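Local coordinates for secreted protein (Streptomyces lividans TK24, PDB 5LXZ) that binds copper and probably acts as a metalloradical oxidase of the galactose oxidase-like AA5 family, at residues R25-I29 / K491-R495; Q56-R60 / K71-D77; R224-E228 / K238-M242; G515-R521 / E599-P604. The protein carries 1 engineered substitution. All coordinates share one frame. Residues are numbered along the deposited sequence.

Contact 1 (R25-I29 / K491-R495); sequences RQNTI and KFEQR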
loop_
_atom_site.group_PDB
_atom_site.type_symbol
_atom_site.label_atom_id
_atom_site.label_comp_id
_atom_site.label_asym_id
_atom_site.label_seq_id
_atom_site.Cartn_x
_atom_site.Cartn_y
_atom_site.Cartn_z
ATOM N N ARG A 25 14.734 14.280 10.794
ATOM C CA ARG A 25 14.756 13.298 9.697
ATOM C C ARG A 25 14.345 11.913 10.197
ATOM O O ARG A 25 14.520 11.563 11.355
ATOM C CB ARG A 25 16.102 13.242 9.026
ATOM C CG ARG A 25 16.384 14.526 8.304
ATOM C CD ARG A 25 17.731 14.499 7.621
ATOM N NE ARG A 25 18.108 15.871 7.285
ATOM C CZ ARG A 25 19.276 16.245 6.759
ATOM N NH1 ARG A 25 20.208 15.345 6.470
ATOM N NH2 ARG A 25 19.490 17.533 6.501
ATOM N N GLN A 26 13.764 11.128 9.297
ATOM C CA GLN A 26 13.420 9.752 9.571
ATOM C C GLN A 26 13.242 9.069 8.249
ATOM O O GLN A 26 13.286 9.712 7.196
ATOM C CB GLN A 26 12.119 9.665 10.397
ATOM C CG GLN A 26 10.961 10.234 9.629
ATOM C CD GLN A 26 9.619 10.083 10.332
ATOM O OE1 GLN A 26 9.540 9.997 11.573
ATOM N NE2 GLN A 26 8.555 10.069 9.548
ATOM N N ASN A 27 13.007 7.774 8.312
ATOM C CA ASN A 27 12.730 6.978 7.120
ATOM C C ASN A 27 11.214 6.850 6.946
ATOM O O ASN A 27 10.639 5.858 7.364
ATOM C CB ASN A 27 13.352 5.602 7.214
ATOM C CG ASN A 27 14.873 5.632 7.332
ATOM O OD1 ASN A 27 15.509 6.676 7.182
ATOM N ND2 ASN A 27 15.440 4.471 7.560
ATOM N N THR A 28 10.598 7.860 6.354
ATOM C CA THR A 28 9.147 7.832 6.192
ATOM C C THR A 28 8.739 6.742 5.209
ATOM O O THR A 28 9.133 6.751 4.042
ATOM C CB THR A 28 8.606 9.189 5.684
ATOM O OG1 THR A 28 9.027 10.215 6.584
ATOM C CG2 THR A 28 7.082 9.163 5.596
ATOM N N ILE A 29 7.887 5.850 5.666
ATOM C CA ILE A 29 7.391 4.721 4.863
ATOM C C ILE A 29 5.864 4.797 4.649
ATOM O O ILE A 29 5.356 4.224 3.689
ATOM C CB ILE A 29 7.811 3.379 5.482
ATOM C CG1 ILE A 29 9.355 3.301 5.435
ATOM C CG2 ILE A 29 7.201 2.184 4.783
ATOM C CD1 ILE A 29 9.916 2.189 6.273
ATOM N N LYS A 491 21.061 3.200 1.412
ATOM C CA LYS A 491 20.699 4.061 2.524
ATOM C C LYS A 491 19.330 4.656 2.222
ATOM O O LYS A 491 19.108 5.151 1.131
ATOM C CB LYS A 491 21.723 5.188 2.700
ATOM C CG LYS A 491 23.120 4.661 3.017
ATOM C CD LYS A 491 24.070 5.795 3.388
ATOM C CE LYS A 491 25.444 5.274 3.775
ATOM N NZ LYS A 491 26.050 4.482 2.672
ATOM N N PHE A 492 18.442 4.594 3.207
ATOM C CA PHE A 492 17.091 5.099 3.032
ATOM C C PHE A 492 17.106 6.582 2.645
ATOM O O PHE A 492 17.846 7.371 3.207
ATOM C CB PHE A 492 16.299 4.863 4.323
ATOM C CG PHE A 492 14.822 4.924 4.130
ATOM C CD1 PHE A 492 14.160 6.158 3.988
ATOM C CD2 PHE A 492 14.084 3.756 4.063
ATOM C CE1 PHE A 492 12.806 6.211 3.752
ATOM C CE2 PHE A 492 12.708 3.820 3.857
ATOM C CZ PHE A 492 12.082 5.041 3.689
ATOM N N GLU A 493 16.224 6.949 1.714
ATOM C CA GLU A 493 16.088 8.285 1.205
ATOM C C GLU A 493 15.253 9.094 2.179
ATOM O O GLU A 493 14.063 8.858 2.341
ATOM C CB GLU A 493 15.453 8.243 -0.181
ATOM C CG GLU A 493 15.176 9.612 -0.757
ATOM C CD GLU A 493 16.487 10.362 -0.944
ATOM O OE1 GLU A 493 17.248 10.028 -1.899
ATOM O OE2 GLU A 493 16.736 11.244 -0.102
ATOM N N GLN A 494 15.872 10.085 2.818
ATOM C CA GLN A 494 15.208 10.923 3.805
ATOM C C GLN A 494 14.757 12.254 3.260
ATOM O O GLN A 494 14.068 13.002 3.935
ATOM C CB GLN A 494 16.107 11.095 5.059
ATOM C CG GLN A 494 16.446 9.775 5.728
ATOM C CD GLN A 494 17.081 9.962 7.084
ATOM O OE1 GLN A 494 17.928 10.861 7.243
ATOM N NE2 GLN A 494 16.717 9.120 8.063
ATOM N N ARG A 495 15.065 12.534 2.000
ATOM C CA ARG A 495 14.603 13.767 1.420
ATOM C C ARG A 495 13.119 13.654 1.032
ATOM O O ARG A 495 12.627 12.566 0.691
ATOM C CB ARG A 495 15.430 14.130 0.210
ATOM C CG ARG A 495 16.864 14.491 0.562
ATOM C CD ARG A 495 17.690 14.734 -0.680
ATOM N NE ARG A 495 17.866 13.511 -1.422
ATOM C CZ ARG A 495 18.427 13.428 -2.615
ATOM N NH1 ARG A 495 18.837 14.537 -3.233
ATOM N NH2 ARG A 495 18.522 12.256 -3.219
HETATM O O HOH W 1 19.452 12.306 5.701
#
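Phe-492 lays one face of its ring over the side chain of Asn-27: CB of Asn-27 stands 3.4 Å from the ring centroid and only 11° off the ring normal, a CH-pi contact. The same ring reaches Ile-29, with CZ of Phe-492 3.7 Å from CG1 of Ile-29, and presents its edge to the backbone of Thr-28, whose O lies 3.4 Å from that CZ. Beside the ring, Gln-494 donates from NE2 to OD1 of Asn-27 at 2.9 Å, while Asn-27 ND2 bonds to Gly-46 O, so both ends of the amide are used. Water 1 extends the polar edge, donating to Gln-494 OE1 (2.6 Å) and accepting from Arg-25 NH1 (3.2 Å); Arg-25 NE bonds to Phe-20 O. Glu-493 and Arg-495 point away and form their own salt bridge (OE2 to NE, 2.9 Å). Two propeller loops are thereby joined, one entering strand 30-33 and the other strand 496-500 of the adjoining blade. The chemistry is split: a ring face over Asn-27, with Ile-29 touching CZ, beside an amide-and-water seam. Thr-28 O, buried at the ring edge, has no hydrogen-bond partner, so polar linkage runs through the Gln-494 to Asn-27 bond and water 1.

Contact 2 (Q56-R60 / K71-D77); sequences QYDTR and KVPTPSD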
loop_
_atom_site.group_PDB
_atom_site.type_symbol
_atom_site.label_atom_id
_atom_site.label_comp_id
_atom_site.label_asym_id
_atom_site.label_seq_id
_atom_site.Cartn_x
_atom_site.Cartn_y
_atom_site.Cartn_z
ATOM N N GLN A 56 13.309 1.990 18.673
ATOM C CA GLN A 56 13.283 3.393 18.318
ATOM C C GLN A 56 12.269 3.591 17.165
ATOM O O GLN A 56 12.514 3.124 16.058
ATOM C CB GLN A 56 14.686 3.822 17.865
ATOM C CG GLN A 56 14.756 5.241 17.334
ATOM C CD GLN A 56 14.277 6.246 18.348
ATOM O OE1 GLN A 56 14.660 6.181 19.528
ATOM N NE2 GLN A 56 13.432 7.189 17.917
ATOM N N TYR A 57 11.158 4.246 17.472
ATOM C CA TYR A 57 10.030 4.361 16.539
ATOM C C TYR A 57 9.712 5.815 16.337
ATOM O O TYR A 57 9.662 6.589 17.291
ATOM C CB TYR A 57 8.780 3.688 17.105
ATOM C CG TYR A 57 8.989 2.282 17.569
ATOM C CD1 TYR A 57 9.749 1.377 16.856
ATOM C CD2 TYR A 57 8.430 1.880 18.779
ATOM C CE1 TYR A 57 9.951 0.096 17.335
ATOM C CE2 TYR A 57 8.584 0.603 19.221
ATOM C CZ TYR A 57 9.334 -0.290 18.514
ATOM O OH TYR A 57 9.528 -1.594 18.934
ATOM N N ASP A 58 9.529 6.221 15.083
ATOM C CA ASP A 58 9.396 7.612 14.766
ATOM C C ASP A 58 8.141 7.928 13.923
ATOM O O ASP A 58 7.788 7.184 12.999
ATOM C CB ASP A 58 10.646 8.071 13.984
ATOM C CG ASP A 58 11.849 8.306 14.905
ATOM O OD1 ASP A 58 11.947 9.397 15.499
ATOM O OD2 ASP A 58 12.675 7.411 15.019
ATOM N N THR A 59 7.529 9.041 14.251
ATOM C CA THR A 59 6.461 9.671 13.505
ATOM C C THR A 59 6.710 11.162 13.497
ATOM O O THR A 59 7.231 11.719 14.480
ATOM C CB THR A 59 5.094 9.394 14.176
ATOM O OG1 THR A 59 4.865 7.992 14.162
ATOM C CG2 THR A 59 3.937 10.113 13.481
ATOM N N ARG A 60 6.346 11.817 12.390
ATOM C CA ARG A 60 6.283 13.262 12.309
ATOM C C ARG A 60 4.927 13.770 11.903
ATOM O O ARG A 60 4.183 13.084 11.222
ATOM C CB ARG A 60 7.312 13.807 11.323
ATOM C CG ARG A 60 8.733 13.287 11.504
ATOM C CD ARG A 60 9.379 13.812 12.762
ATOM N NE ARG A 60 10.700 13.189 12.888
ATOM C CZ ARG A 60 11.054 12.192 13.699
ATOM N NH1 ARG A 60 10.227 11.667 14.583
ATOM N NH2 ARG A 60 12.297 11.715 13.647
ATOM N N LYS A 71 7.871 15.981 16.127
ATOM C CA LYS A 71 7.867 14.578 16.443
ATOM C C LYS A 71 6.607 14.234 17.197
ATOM O O LYS A 71 6.087 15.040 17.971
ATOM C CB LYS A 71 9.087 14.189 17.270
ATOM C CG LYS A 71 10.399 14.548 16.625
ATOM C CD LYS A 71 11.531 13.775 17.270
ATOM C CE LYS A 71 12.818 14.058 16.548
ATOM N NZ LYS A 71 13.960 13.392 17.209
ATOM N N VAL A 72 6.114 13.019 16.943
ATOM C CA VAL A 72 4.996 12.433 17.663
ATOM C C VAL A 72 5.434 11.139 18.357
ATOM O O VAL A 72 5.999 10.263 17.746
ATOM C CB VAL A 72 3.835 12.103 16.696
ATOM C CG1 VAL A 72 2.704 11.420 17.446
ATOM C CG2 VAL A 72 3.319 13.372 16.067
ATOM N N PRO A 73 5.161 10.991 19.671
ATOM C CA PRO A 73 5.487 9.734 20.327
ATOM C C PRO A 73 4.812 8.538 19.648
ATOM O O PRO A 73 3.596 8.600 19.372
ATOM C CB PRO A 73 4.925 9.905 21.749
ATOM C CG PRO A 73 4.739 11.355 21.930
ATOM C CD PRO A 73 4.520 11.956 20.577
ATOM N N THR A 74 5.613 7.538 19.333
ATOM C CA THR A 74 5.183 6.390 18.545
ATOM C C THR A 74 5.256 5.157 19.424
ATOM O O THR A 74 6.354 4.703 19.760
ATOM C CB THR A 74 6.019 6.282 17.280
ATOM O OG1 THR A 74 5.922 7.550 16.626
ATOM C CG2 THR A 74 5.495 5.180 16.371
ATOM N N PRO A 75 4.097 4.585 19.781
ATOM C CA PRO A 75 4.059 3.550 20.820
ATOM C C PRO A 75 4.491 2.146 20.407
ATOM O O PRO A 75 4.832 1.309 21.273
ATOM C CB PRO A 75 2.575 3.562 21.224
ATOM C CG PRO A 75 1.876 3.910 19.950
ATOM C CD PRO A 75 2.739 4.997 19.379
ATOM N N SER A 76 4.472 1.853 19.107
ATOM C CA SER A 76 4.777 0.520 18.584
ATOM C C SER A 76 5.474 0.699 17.250
ATOM O O SER A 76 5.488 1.795 16.718
ATOM C CB SER A 76 3.486 -0.300 18.334
ATOM O OG SER A 76 2.832 -0.502 19.550
ATOM N N ASP A 77 5.992 -0.394 16.717
ATOM C CA ASP A 77 6.658 -0.337 15.422
ATOM C C ASP A 77 5.616 -0.331 14.298
ATOM O O ASP A 77 5.304 -1.383 13.741
ATOM C CB ASP A 77 7.665 -1.455 15.202
ATOM C CG ASP A 77 8.671 -1.093 14.149
ATOM O OD1 ASP A 77 8.424 -0.078 13.465
ATOM O OD2 ASP A 77 9.716 -1.772 14.009
HETATM O O HOH W 2 8.453 7.641 19.655
HETATM O O HOH W 3 13.594 10.663 17.094
HETATM O O HOH W 4 8.620 10.288 16.809
#
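Arg-60 adopts an m, m bend at chi1 and chi2 that folds its guanidinium back along its own strand, where NH1 and NH2 each lie 3.0 Å from OD1 of Asp-58 in a salt bridge; Arg-60 NE bonds to Tyr-24 O. Lys-71, extended after an m chi1, covers one face of that guanidinium with its aliphatic part (Lys-71 CG to Arg-60 NH1, 3.5 Å). The like charges approach to 4.3 Å (Arg-60 NH2 to Lys-71 NZ), and water 3 links Lys-71 NZ (2.8 Å) to Asp-58 OD1 (2.6 Å). The m rotamers of Thr-59 and Thr-74 bring their OG1 atoms to 2.7 Å of each other; Thr-74 OG1 donates to Val-72 O (2.9 Å), and Tyr-236 OH is hydrogen-bonded to Thr-59 OG1. Tyr-57, chi1 m, sets its ring face on the Ser-76 to Asp-77 backbone, CD2 lying 3.5 Å from Ser-76 C. The main chains pair at Arg-60 and Lys-71, an antiparallel non-hydrogen-bonded pair, followed by Val-72 N to Thr-59 O at 3.0 Å. The reciprocal bond is replaced by water 4 between Thr-59 N (3.0 Å) and Val-72 O (2.8 Å), so the strands splay from there. This is a beta hairpin with 69-71 as the outermost strand of its sheet, the arrangement of a beta-propeller blade in the galactose oxidase fold.

Contact 3 (R224-E228 / K238-M242); sequences RDAFE and KVDPM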
loop_
_atom_site.group_PDB
_atom_site.type_symbol
_atom_site.label_atom_id
_atom_site.label_comp_id
_atom_site.label_asym_id
_atom_site.label_seq_id
_atom_site.Cartn_x
_atom_site.Cartn_y
_atom_site.Cartn_z
ATOM N N ARG A 224 -0.248 -7.382 16.542
ATOM C CA ARG A 224 -1.692 -7.207 16.576
ATOM C C ARG A 224 -2.129 -5.777 16.850
ATOM O O ARG A 224 -3.319 -5.484 16.745
ATOM C CB ARG A 224 -2.315 -8.102 17.636
ATOM C CG ARG A 224 -2.059 -9.570 17.418
ATOM C CD ARG A 224 -2.679 -10.474 18.495
ATOM N NE ARG A 224 -2.366 -11.844 18.081
ATOM C CZ ARG A 224 -1.185 -12.480 18.259
ATOM N NH1 ARG A 224 -0.164 -11.918 18.919
ATOM N NH2 ARG A 224 -1.009 -13.709 17.766
ATOM N N ASP A 225 -1.204 -4.913 17.250
ATOM C CA ASP A 225 -1.520 -3.595 17.768
ATOM C C ASP A 225 -2.378 -2.767 16.838
ATOM O O ASP A 225 -2.158 -2.782 15.616
ATOM C CB ASP A 225 -0.252 -2.782 18.029
ATOM C CG ASP A 225 0.714 -3.445 19.000
ATOM O OD1 ASP A 225 0.784 -4.691 19.099
ATOM O OD2 ASP A 225 1.471 -2.680 19.651
ATOM N N ALA A 226 -3.291 -2.000 17.397
ATOM C CA ALA A 226 -4.086 -1.050 16.653
ATOM C C ALA A 226 -4.283 0.246 17.385
ATOM O O ALA A 226 -4.447 0.265 18.637
ATOM C CB ALA A 226 -5.418 -1.644 16.299
ATOM N N PHE A 227 -4.334 1.341 16.632
ATOM C CA PHE A 227 -4.498 2.661 17.216
ATOM C C PHE A 227 -5.409 3.483 16.314
ATOM O O PHE A 227 -5.533 3.198 15.132
ATOM C CB PHE A 227 -3.146 3.397 17.261
ATOM C CG PHE A 227 -2.089 2.690 18.040
ATOM C CD1 PHE A 227 -1.324 1.691 17.465
ATOM C CD2 PHE A 227 -1.949 2.947 19.402
ATOM C CE1 PHE A 227 -0.372 1.004 18.204
ATOM C CE2 PHE A 227 -1.015 2.227 20.144
ATOM C CZ PHE A 227 -0.230 1.288 19.549
ATOM N N GLU A 228 -6.022 4.511 16.865
ATOM C CA GLU A 228 -6.574 5.573 16.066
ATOM C C GLU A 228 -5.666 6.778 16.213
ATOM O O GLU A 228 -5.406 7.204 17.326
ATOM C CB GLU A 228 -7.984 5.900 16.460
ATOM C CG GLU A 228 -8.996 4.808 16.140
ATOM C CD GLU A 228 -10.429 5.213 16.455
ATOM O OE1 GLU A 228 -10.694 6.437 16.643
ATOM O OE2 GLU A 228 -11.321 4.340 16.500
ATOM N N LYS A 238 -4.639 4.124 21.695
ATOM C CA LYS A 238 -4.727 2.692 21.640
ATOM C C LYS A 238 -6.195 2.258 21.599
ATOM O O LYS A 238 -7.031 2.795 22.342
ATOM C CB LYS A 238 -4.069 2.078 22.886
ATOM C CG LYS A 238 -4.004 0.563 22.866
ATOM C CD LYS A 238 -3.026 0.053 23.929
ATOM C CE LYS A 238 -2.632 -1.393 23.716
ATOM N NZ LYS A 238 -3.765 -2.331 23.925
ATOM N N VAL A 239 -6.514 1.346 20.688
ATOM C CA VAL A 239 -7.799 0.687 20.628
ATOM C C VAL A 239 -7.597 -0.800 20.754
ATOM O O VAL A 239 -6.482 -1.266 20.928
ATOM C CB VAL A 239 -8.582 1.099 19.336
ATOM C CG1 VAL A 239 -8.858 2.604 19.360
ATOM C CG2 VAL A 239 -7.917 0.616 18.038
ATOM N N ASP A 240 -8.660 -1.591 20.609
ATOM C CA ASP A 240 -8.451 -3.042 20.756
ATOM C C ASP A 240 -7.462 -3.547 19.713
ATOM O O ASP A 240 -7.549 -3.120 18.540
ATOM C CB ASP A 240 -9.738 -3.835 20.567
ATOM C CG ASP A 240 -10.665 -3.770 21.744
ATOM O OD1 ASP A 240 -10.460 -2.942 22.679
ATOM O OD2 ASP A 240 -11.670 -4.511 21.646
ATOM N N PRO A 241 -6.568 -4.461 20.109
ATOM C CA PRO A 241 -5.737 -5.106 19.102
ATOM C C PRO A 241 -6.566 -6.028 18.202
ATOM O O PRO A 241 -7.624 -6.513 18.586
ATOM C CB PRO A 241 -4.782 -5.935 19.940
ATOM C CG PRO A 241 -5.563 -6.305 21.178
ATOM C CD PRO A 241 -6.325 -5.050 21.459
ATOM N N MET A 242 -6.073 -6.248 16.988
ATOM C CA MET A 242 -6.638 -7.257 16.126
ATOM C C MET A 242 -6.498 -8.654 16.749
ATOM O O MET A 242 -5.634 -8.892 17.602
ATOM C CB MET A 242 -5.933 -7.268 14.764
ATOM C CG MET A 242 -6.165 -6.005 14.012
ATOM S SD MET A 242 -5.364 -6.001 12.395
ATOM C CE MET A 242 -3.649 -6.133 12.870
HETATM O O HOH W 5 -3.953 -2.285 20.309
#
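A beta hairpin forms this contact, pairing strand 226-230 with strand 235-238 at the outer side of a propeller blade and carrying the chain on past it. Among backbone bonds, Phe-227 and Lys-238 make an antiparallel non-hydrogen-bonded pair with CA atoms 4.4 Å apart. Val-239 N then donates to Ala-226 O at 3.1 Å with a nearly straight angle of 171°, and Met-242 N to Arg-224 O at 2.9 Å with a more bent 145°. Between these two bonds the segments part, and a solvent bridge takes over: water 5 accepts from Ala-226 N (3.0 Å) and donates to Val-239 O (2.8 Å), standing in for the direct bond that would complete the pair. The apolar contacts are small but close. Ala-226 CB meets Val-239 CG2 at 3.8 Å, Glu-228 CG meets Val-239 CG1 at 3.9 Å, and Phe-227 brings CD2 to 3.6 Å from Lys-238 CA. Trp-286 of the next blade packs on Ala-226 and Met-242, so the hairpin's exit is laid against strand 285-288. Among polar side chains, the buried Glu-228 bonds to Tyr-279 OH and Asn-90 ND2, and Arg-224 NE to His-243 O. Where the segments part, Asp-240 O receives a hydrogen bond from Trp-286 NE1 while lying 3.4 Å from Ala-226 CB.

Contact 4 (G515-R521 / E599-P604); sequences GPQTIAR and EWVRVP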
loop_
_atom_site.group_PDB
_atom_site.type_symbol
_atom_site.label_atom_id
_atom_site.label_comp_id
_atom_site.label_asym_id
_atom_site.label_seq_id
_atom_site.Cartn_x
_atom_site.Cartn_y
_atom_site.Cartn_z
ATOM N N GLY A 515 -15.296 26.988 4.134
ATOM C CA GLY A 515 -14.988 25.786 4.937
ATOM C C GLY A 515 -14.335 26.103 6.282
ATOM O O GLY A 515 -13.889 27.245 6.497
ATOM N N PRO A 516 -14.272 25.134 7.201
ATOM C CA PRO A 516 -14.796 23.765 6.978
ATOM C C PRO A 516 -16.302 23.690 7.170
ATOM O O PRO A 516 -16.899 24.526 7.874
ATOM C CB PRO A 516 -14.070 22.931 8.025
ATOM C CG PRO A 516 -13.861 23.893 9.157
ATOM C CD PRO A 516 -13.588 25.235 8.505
ATOM N N GLN A 517 -16.930 22.738 6.503
ATOM C CA GLN A 517 -18.374 22.602 6.557
ATOM C C GLN A 517 -18.652 21.137 6.660
ATOM O O GLN A 517 -17.867 20.320 6.174
ATOM C CB GLN A 517 -19.010 23.147 5.255
ATOM C CG GLN A 517 -19.592 24.523 5.377
ATOM C CD GLN A 517 -20.323 24.926 4.113
ATOM O OE1 GLN A 517 -21.328 24.292 3.733
ATOM N NE2 GLN A 517 -19.856 25.972 3.467
ATOM N N THR A 518 -19.748 20.801 7.292
ATOM C CA THR A 518 -20.337 19.470 7.164
ATOM C C THR A 518 -21.412 19.495 6.092
ATOM O O THR A 518 -22.305 20.366 6.104
ATOM C CB THR A 518 -20.941 19.033 8.496
ATOM O OG1 THR A 518 -19.880 19.001 9.459
ATOM C CG2 THR A 518 -21.578 17.681 8.420
ATOM N N ILE A 519 -21.314 18.606 5.110
ATOM C CA ILE A 519 -22.365 18.463 4.104
ATOM C C ILE A 519 -22.669 16.984 3.962
ATOM O O ILE A 519 -21.769 16.187 3.670
ATOM C CB ILE A 519 -21.991 19.039 2.718
ATOM C CG1 ILE A 519 -21.458 20.493 2.856
ATOM C CG2 ILE A 519 -23.192 18.970 1.756
ATOM C CD1 ILE A 519 -20.866 21.038 1.568
ATOM N N ALA A 520 -23.916 16.640 4.169
ATOM C CA ALA A 520 -24.374 15.248 4.077
ATOM C C ALA A 520 -24.546 14.836 2.641
ATOM O O ALA A 520 -24.796 15.645 1.766
ATOM C CB ALA A 520 -25.681 15.073 4.768
ATOM N N ARG A 521 -24.390 13.538 2.413
ATOM C CA ARG A 521 -24.757 12.952 1.143
ATOM C C ARG A 521 -26.175 13.362 0.791
ATOM O O ARG A 521 -27.066 13.318 1.611
ATOM C CB ARG A 521 -24.683 11.447 1.212
ATOM C CG ARG A 521 -23.263 10.881 1.192
ATOM C CD ARG A 521 -23.271 9.366 1.173
ATOM N NE ARG A 521 -23.831 8.838 2.388
ATOM C CZ ARG A 521 -23.202 8.685 3.549
ATOM N NH1 ARG A 521 -21.885 8.734 3.642
ATOM N NH2 ARG A 521 -23.906 8.352 4.620
ATOM N N GLU A 599 -11.018 23.538 0.372
ATOM C CA GLU A 599 -11.706 23.673 1.636
ATOM C C GLU A 599 -12.036 22.298 2.137
ATOM O O GLU A 599 -12.400 21.427 1.340
ATOM C CB GLU A 599 -13.006 24.459 1.462
ATOM C CG GLU A 599 -12.789 25.883 1.000
ATOM C CD GLU A 599 -12.102 26.713 2.055
ATOM O OE1 GLU A 599 -12.766 27.004 3.068
ATOM O OE2 GLU A 599 -10.900 27.037 1.910
ATOM N N TRP A 600 -11.991 22.114 3.440
ATOM C CA TRP A 600 -12.352 20.828 4.049
ATOM C C TRP A 600 -13.845 20.648 4.250
ATOM O O TRP A 600 -14.539 21.554 4.755
ATOM C CB TRP A 600 -11.598 20.624 5.349
ATOM C CG TRP A 600 -10.147 20.312 5.162
ATOM C CD1 TRP A 600 -9.115 21.195 5.142
ATOM C CD2 TRP A 600 -9.584 19.053 4.824
ATOM N NE1 TRP A 600 -7.942 20.568 4.898
ATOM C CE2 TRP A 600 -8.195 19.245 4.671
ATOM C CE3 TRP A 600 -10.102 17.766 4.688
ATOM C CZ2 TRP A 600 -7.326 18.210 4.420
ATOM C CZ3 TRP A 600 -9.225 16.730 4.402
ATOM C CH2 TRP A 600 -7.859 16.962 4.250
ATOM N N VAL A 601 -14.350 19.470 3.903
ATOM C CA VAL A 601 -15.762 19.127 3.998
ATOM C C VAL A 601 -15.865 17.790 4.711
ATOM O O VAL A 601 -15.183 16.813 4.328
ATOM C CB VAL A 601 -16.419 19.038 2.625
ATOM C CG1 VAL A 601 -17.846 18.487 2.701
ATOM C CG2 VAL A 601 -16.430 20.413 2.014
ATOM N N ARG A 602 -16.664 17.742 5.765
ATOM C CA ARG A 602 -16.965 16.500 6.436
ATOM C C ARG A 602 -18.272 15.968 5.938
ATOM O O ARG A 602 -19.290 16.647 5.968
ATOM C CB ARG A 602 -17.027 16.693 7.943
ATOM C CG ARG A 602 -17.159 15.377 8.689
ATOM C CD ARG A 602 -17.228 15.564 10.179
ATOM N NE ARG A 602 -18.467 16.130 10.656
ATOM C CZ ARG A 602 -19.565 15.437 10.985
ATOM N NH1 ARG A 602 -19.628 14.132 10.815
ATOM N NH2 ARG A 602 -20.629 16.082 11.460
ATOM N N VAL A 603 -18.271 14.712 5.537
ATOM C CA VAL A 603 -19.491 13.987 5.164
ATOM C C VAL A 603 -19.820 13.024 6.285
ATOM O O VAL A 603 -19.059 12.109 6.583
ATOM C CB VAL A 603 -19.295 13.255 3.831
ATOM C CG1 VAL A 603 -20.510 12.450 3.471
ATOM C CG2 VAL A 603 -18.916 14.209 2.718
ATOM N N PRO A 604 -20.971 13.179 6.925
ATOM C CA PRO A 604 -21.348 12.259 8.017
ATOM C C PRO A 604 -21.539 10.822 7.594
ATOM O O PRO A 604 -21.745 10.544 6.408
ATOM C CB PRO A 604 -22.701 12.798 8.486
ATOM C CG PRO A 604 -22.735 14.187 8.051
ATOM C CD PRO A 604 -21.917 14.305 6.794
ATOM O OXT PRO A 604 -21.436 9.887 8.447
HETATM O O HOH W 6 -20.504 18.983 12.382
HETATM O O HOH W 7 -23.761 11.868 4.764
HETATM O O HOH W 8 -22.992 7.498 7.244
#
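Thr-518 is the chief bump on one face of this strand pair: its CG2 sits over the flat face of the Arg-602 guanidinium and 3.7 Å from CG of Pro-604, filling the notch between the two. Water 6 bridges its rim, 3.0 Å from both Thr-518 OG1 and Arg-602 NH2. On the other face, shared by Gln-517 and Val-601, Ile-519 leans inward until CD1 is 4.1 Å from Val-601 CG1, with Phe-527 closing the hollow. Further on, Arg-521 curls round Val-603, CG of Arg-521 lying 3.9 Å from Val-603 CG1. Waters 7 and 8 fill gaps at the C-terminal carboxylate, water 7 between Arg-521 N (3.0 Å) and Pro-604 O (2.9 Å), water 8 between Arg-521 NH2 (2.9 Å) and Pro-604 OXT (3.1 Å); Arg-521 NH1 bonds to Val-579 O. At the opposite end a side chain is missing: Gly-515 leaves space for Glu-599, whose OE1 accepts from Gly-515 N at 2.7 Å, and a cis peptide then turns Pro-516 so that its CB lies 4.3 Å from Trp-600 CB. Parallel register is fixed by Gln-517 N to Trp-600 O (3.2 Å), Arg-602 N to Gln-517 O (2.9 Å) and Ile-519 N to Arg-602 O (2.9 Å). Such parallel pairing of an edge strand with the last strand is characteristic of immunoglobulin-like sandwiches, here the galactose oxidase-like early set domain.

Contacts 1, 2 and 3 adjoin in space in the propeller, although contacts 2 and 3 lie in sequence between the two segments of contact 1. Contacts 1 and 2 (centres 14 Å apart) touch where Arg-25 O meets Arg-60 NH2 at 3.2 Å, contacts 2 and 3 (centres 15 Å apart) where Ser-76 OG meets Asp-225 OD2 at 2.6 Å, both probable hydrogen bonds. A bound copper ion is about 5 Å from the Ile-29 side chain and a bound copper about 10 Å from that of Asp-77; Tyr-248, Tyr-460, His-461 and His-548 coordinate one copper, Asp-53 and Glu-101 the other. Contact 4 belongs to the separate C-terminal domain, its nearest atoms about 13 Å from contact 3.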